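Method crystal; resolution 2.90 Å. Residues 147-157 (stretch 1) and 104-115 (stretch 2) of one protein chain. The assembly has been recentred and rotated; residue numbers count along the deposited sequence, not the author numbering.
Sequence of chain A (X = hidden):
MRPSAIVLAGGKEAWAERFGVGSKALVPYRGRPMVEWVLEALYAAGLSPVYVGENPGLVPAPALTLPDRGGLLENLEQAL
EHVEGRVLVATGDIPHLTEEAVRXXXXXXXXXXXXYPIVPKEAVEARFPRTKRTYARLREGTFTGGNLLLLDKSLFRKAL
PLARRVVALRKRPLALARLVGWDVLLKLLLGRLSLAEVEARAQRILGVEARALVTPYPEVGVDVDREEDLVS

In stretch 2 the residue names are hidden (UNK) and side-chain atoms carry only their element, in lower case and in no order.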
# COMPACT_ATOMS: atom_id res chain seq x y z
N ASN A 147 3.38 -0.72 0.41
CA ASN A 147 2.15 -1.37 0.08
C ASN A 147 1.16 -0.93 1.14
O ASN A 147 0.18 -1.60 1.43
CB ASN A 147 2.36 -2.87 0.13
CG ASN A 147 3.14 -3.42 -1.09
OD1 ASN A 147 2.68 -3.33 -2.23
ND2 ASN A 147 4.31 -4.02 -0.85
N LEU A 148 1.49 0.20 1.76
CA LEU A 148 0.68 0.80 2.80
C LEU A 148 0.31 2.20 2.35
O LEU A 148 1.08 2.86 1.66
CB LEU A 148 1.46 0.92 4.11
CG LEU A 148 1.96 -0.30 4.89
CD1 LEU A 148 2.63 0.23 6.15
CD2 LEU A 148 0.83 -1.28 5.26
N LEU A 149 -0.87 2.64 2.77
CA LEU A 149 -1.33 3.98 2.45
C LEU A 149 -2.16 4.50 3.61
O LEU A 149 -3.17 3.91 3.99
CB LEU A 149 -2.18 3.99 1.18
CG LEU A 149 -2.52 5.38 0.66
CD1 LEU A 149 -1.27 6.07 0.12
CD2 LEU A 149 -3.56 5.26 -0.43
N LEU A 150 -1.71 5.61 4.18
CA LEU A 150 -2.36 6.23 5.32
C LEU A 150 -3.31 7.35 4.85
O LEU A 150 -2.89 8.35 4.26
CB LEU A 150 -1.27 6.79 6.24
CG LEU A 150 -1.71 7.38 7.58
CD1 LEU A 150 -2.70 6.45 8.28
CD2 LEU A 150 -0.48 7.60 8.43
N LEU A 151 -4.61 7.18 5.11
CA LEU A 151 -5.59 8.17 4.66
C LEU A 151 -6.45 8.82 5.72
O LEU A 151 -6.80 8.21 6.73
CB LEU A 151 -6.57 7.57 3.66
CG LEU A 151 -6.12 6.82 2.42
CD1 LEU A 151 -7.36 6.28 1.76
CD2 LEU A 151 -5.31 7.74 1.48
N ASP A 152 -6.81 10.06 5.45
CA ASP A 152 -7.72 10.77 6.31
C ASP A 152 -9.00 10.66 5.49
O ASP A 152 -9.23 11.47 4.59
CB ASP A 152 -7.32 12.22 6.44
CG ASP A 152 -8.18 12.94 7.42
OD1 ASP A 152 -7.94 12.79 8.64
OD2 ASP A 152 -9.12 13.64 6.99
N LYS A 153 -9.79 9.63 5.78
CA LYS A 153 -11.05 9.35 5.08
C LYS A 153 -11.75 10.64 4.70
O LYS A 153 -12.03 10.89 3.52
CB LYS A 153 -12.02 8.55 5.96
CG LYS A 153 -13.40 8.43 5.31
CD LYS A 153 -14.37 7.60 6.11
CE LYS A 153 -15.70 7.49 5.39
NZ LYS A 153 -16.73 6.79 6.17
N SER A 154 -12.06 11.44 5.72
CA SER A 154 -12.73 12.72 5.58
C SER A 154 -12.06 13.67 4.63
O SER A 154 -12.74 14.33 3.87
CB SER A 154 -12.81 13.39 6.93
OG SER A 154 -11.64 13.12 7.70
N LEU A 155 -10.74 13.80 4.68
CA LEU A 155 -10.06 14.73 3.77
C LEU A 155 -10.02 14.17 2.36
O LEU A 155 -10.15 14.87 1.36
CB LEU A 155 -8.64 14.97 4.24
CG LEU A 155 -8.36 15.79 5.49
CD1 LEU A 155 -6.88 15.75 5.85
CD2 LEU A 155 -8.81 17.19 5.22
N PHE A 156 -9.81 12.87 2.30
CA PHE A 156 -9.71 12.18 1.04
C PHE A 156 -11.03 12.11 0.30
O PHE A 156 -11.07 12.24 -0.92
CB PHE A 156 -9.19 10.77 1.28
CG PHE A 156 -8.58 10.16 0.08
CD1 PHE A 156 -7.57 10.83 -0.60
CD2 PHE A 156 -9.02 8.93 -0.40
CE1 PHE A 156 -7.00 10.29 -1.74
CE2 PHE A 156 -8.46 8.37 -1.53
CZ PHE A 156 -7.44 9.06 -2.21
N ARG A 157 -12.10 11.88 1.05
CA ARG A 157 -13.45 11.79 0.51
C ARG A 157 -13.64 12.60 -0.77
O ARG A 157 -14.21 12.10 -1.75
CB ARG A 157 -14.45 12.24 1.58
CG ARG A 157 -15.89 12.38 1.11
CD ARG A 157 -16.78 12.89 2.22
NE ARG A 157 -17.15 11.87 3.20
CZ ARG A 157 -17.78 10.73 2.90
NH1 ARG A 157 -18.13 10.46 1.65
NH2 ARG A 157 -18.08 9.87 3.86
N UNK A 104 5.57 3.05 13.26
CA UNK A 104 6.44 4.11 12.75
C UNK A 104 5.60 5.03 11.88
O UNK A 104 5.56 6.24 12.07
c UNK A 104 8.30 4.69 9.82
c UNK A 104 9.96 6.39 11.23
c UNK A 104 8.39 4.55 11.19
c UNK A 104 7.57 3.52 11.91
c UNK A 104 9.86 6.52 9.86
c UNK A 104 9.03 5.67 9.15
c UNK A 104 9.22 5.41 11.90
N UNK A 105 4.95 4.41 10.90
CA UNK A 105 4.09 5.11 9.97
C UNK A 105 3.15 6.00 10.76
O UNK A 105 3.14 7.22 10.60
c UNK A 105 4.20 3.21 8.34
c UNK A 105 3.26 4.11 9.13
c UNK A 105 2.31 4.85 8.19
N UNK A 106 2.37 5.36 11.63
CA UNK A 106 1.40 6.06 12.46
C UNK A 106 1.99 7.22 13.22
O UNK A 106 1.44 8.32 13.21
c UNK A 106 0.11 2.72 13.83
c UNK A 106 -0.99 4.11 12.05
c UNK A 106 0.80 5.08 13.45
c UNK A 106 0.29 3.81 12.79
N UNK A 107 3.13 6.97 13.85
CA UNK A 107 3.79 7.97 14.67
C UNK A 107 4.61 9.01 13.94
O UNK A 107 4.77 10.12 14.43
c UNK A 107 3.83 6.34 16.61
o UNK A 107 4.35 5.28 17.05
o UNK A 107 2.65 6.67 16.87
c UNK A 107 4.66 7.27 15.72
N UNK A 108 5.10 8.68 12.75
CA UNK A 108 5.91 9.64 12.02
C UNK A 108 5.22 10.27 10.82
O UNK A 108 5.75 11.19 10.20
n UNK A 108 9.50 9.98 15.89
c UNK A 108 7.92 8.38 12.79
c UNK A 108 8.94 8.87 15.04
c UNK A 108 8.22 9.45 13.82
c UNK A 108 7.21 8.98 11.60
N UNK A 109 4.03 9.78 10.50
CA UNK A 109 3.29 10.31 9.38
C UNK A 109 2.95 11.76 9.63
O UNK A 109 2.49 12.11 10.71
c UNK A 109 2.01 9.52 9.17
N UNK A 110 3.20 12.63 8.65
CA UNK A 110 2.89 14.05 8.83
C UNK A 110 1.39 14.25 8.75
O UNK A 110 0.67 13.37 8.28
c UNK A 110 3.93 12.36 7.41
c UNK A 110 3.60 14.74 7.67
c UNK A 110 4.23 13.71 6.85
N UNK A 111 0.92 15.42 9.18
CA UNK A 111 -0.51 15.72 9.12
C UNK A 111 -0.92 16.04 7.69
O UNK A 111 -0.77 17.17 7.23
c UNK A 111 -0.94 16.56 11.50
o UNK A 111 -1.62 14.55 12.61
c UNK A 111 -0.84 16.91 10.03
c UNK A 111 -1.92 15.42 11.76
o UNK A 111 -2.98 15.40 11.11
N UNK A 112 -1.44 15.03 6.98
CA UNK A 112 -1.88 15.18 5.59
C UNK A 112 -2.98 14.18 5.21
O UNK A 112 -2.98 13.04 5.68
c UNK A 112 -0.70 15.03 4.63
N UNK A 113 -3.90 14.63 4.36
CA UNK A 113 -5.02 13.81 3.90
C UNK A 113 -4.53 12.46 3.42
O UNK A 113 -5.18 11.43 3.61
c UNK A 113 -5.72 14.51 2.76
N UNK A 114 -3.36 12.47 2.80
CA UNK A 114 -2.79 11.27 2.26
C UNK A 114 -1.29 11.21 2.51
O UNK A 114 -0.57 12.15 2.19
c UNK A 114 -3.10 11.22 0.77
c UNK A 114 -2.58 10.04 -0.03
c UNK A 114 -3.48 9.79 -1.21
c UNK A 114 -1.15 10.31 -0.47
N UNK A 115 -0.84 10.09 3.08
CA UNK A 115 0.58 9.90 3.33
C UNK A 115 0.99 8.53 2.79
O UNK A 115 0.39 7.51 3.11
c UNK A 115 0.46 11.37 5.35
c UNK A 115 2.42 9.84 5.06
c UNK A 115 0.91 10.01 4.83

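Position 104 carries seven side-chain carbons, one leading to a six-membered ring with no further atom on it; it lies out of reach of stretch 1. This is Phe104. Position 105 has three carbons, one carrying the other two, and packs on two leucines: a branched valine, Val105, whose CG2 lies 4.0 Å from Leu148 CD1 and whose CG1 lies 3.9 Å from Leu150 CD2. Position 106 has four carbons forked at the second; its CA-to-CB bond points away, and the pattern is that of Leu106.

At 107, two carbons end in two oxygens, a short carboxylate without a partner on stretch 1: Asp107. Position 108 runs four carbons to a terminal nitrogen, which gives Lys108; its backbone N donates to Phe104 O at 2.6 Å, a helical bond. Position 109 has one carbon, 3.2 Å from Leu150 CD2, a tight approach. It is Ala109, the first residue to leave helical phi/psi.

Three carbons closing onto the backbone nitrogen identify 110 as Pro110, and three carbons ending in two oxygens identify 111 as Glu111; neither touches stretch 1. Positions 112 and 113 have one carbon each. The first points away, although its carbonyl carbon C comes 4.3 Å from Leu155 CD1: Ala112. The second places its carbon 3.3 Å from Leu155 CB and is Ala113.

Position 114 again shows four carbons forked at the second, with ends near Leu151 and the Phe156 ring. As Leu114, its CD1 sits 3.8 Å from Leu151 CD2 and 3.6 Å from Phe156 CE1, approaching that ring obliquely. Position 115 has three carbons, branched at the first, with its CB 4.1 Å from Leu150 CB: Val115.

The contact rests on a short antiparallel pairing. Val115 N donates to Leu150 O at 2.9 Å (164°), and Leu150 N returns a bond to Val115 O at 3.0 Å (159°), closing the hydrogen-bonded pair. Next along, Asp152 N donates to Ala113 O at 2.8 Å (156°), so the non-hydrogen-bonded pair Leu151 and Leu114 is flanked by bonds. Alternation sends Leu150 and Val115 to one face of the sheet, Leu151 and Leu114 to the other. On the first face, Leu150 also reaches Val105 and Ala109, tying the helix and its exit to the strand; on the second, Leu114 joins Leu151 to Phe156. Backbone bonds thus set the register, and apolar packing fills both faces, burying 565 Å² in all.

Stretch 2 (104-115) FVLDKAPEAALV
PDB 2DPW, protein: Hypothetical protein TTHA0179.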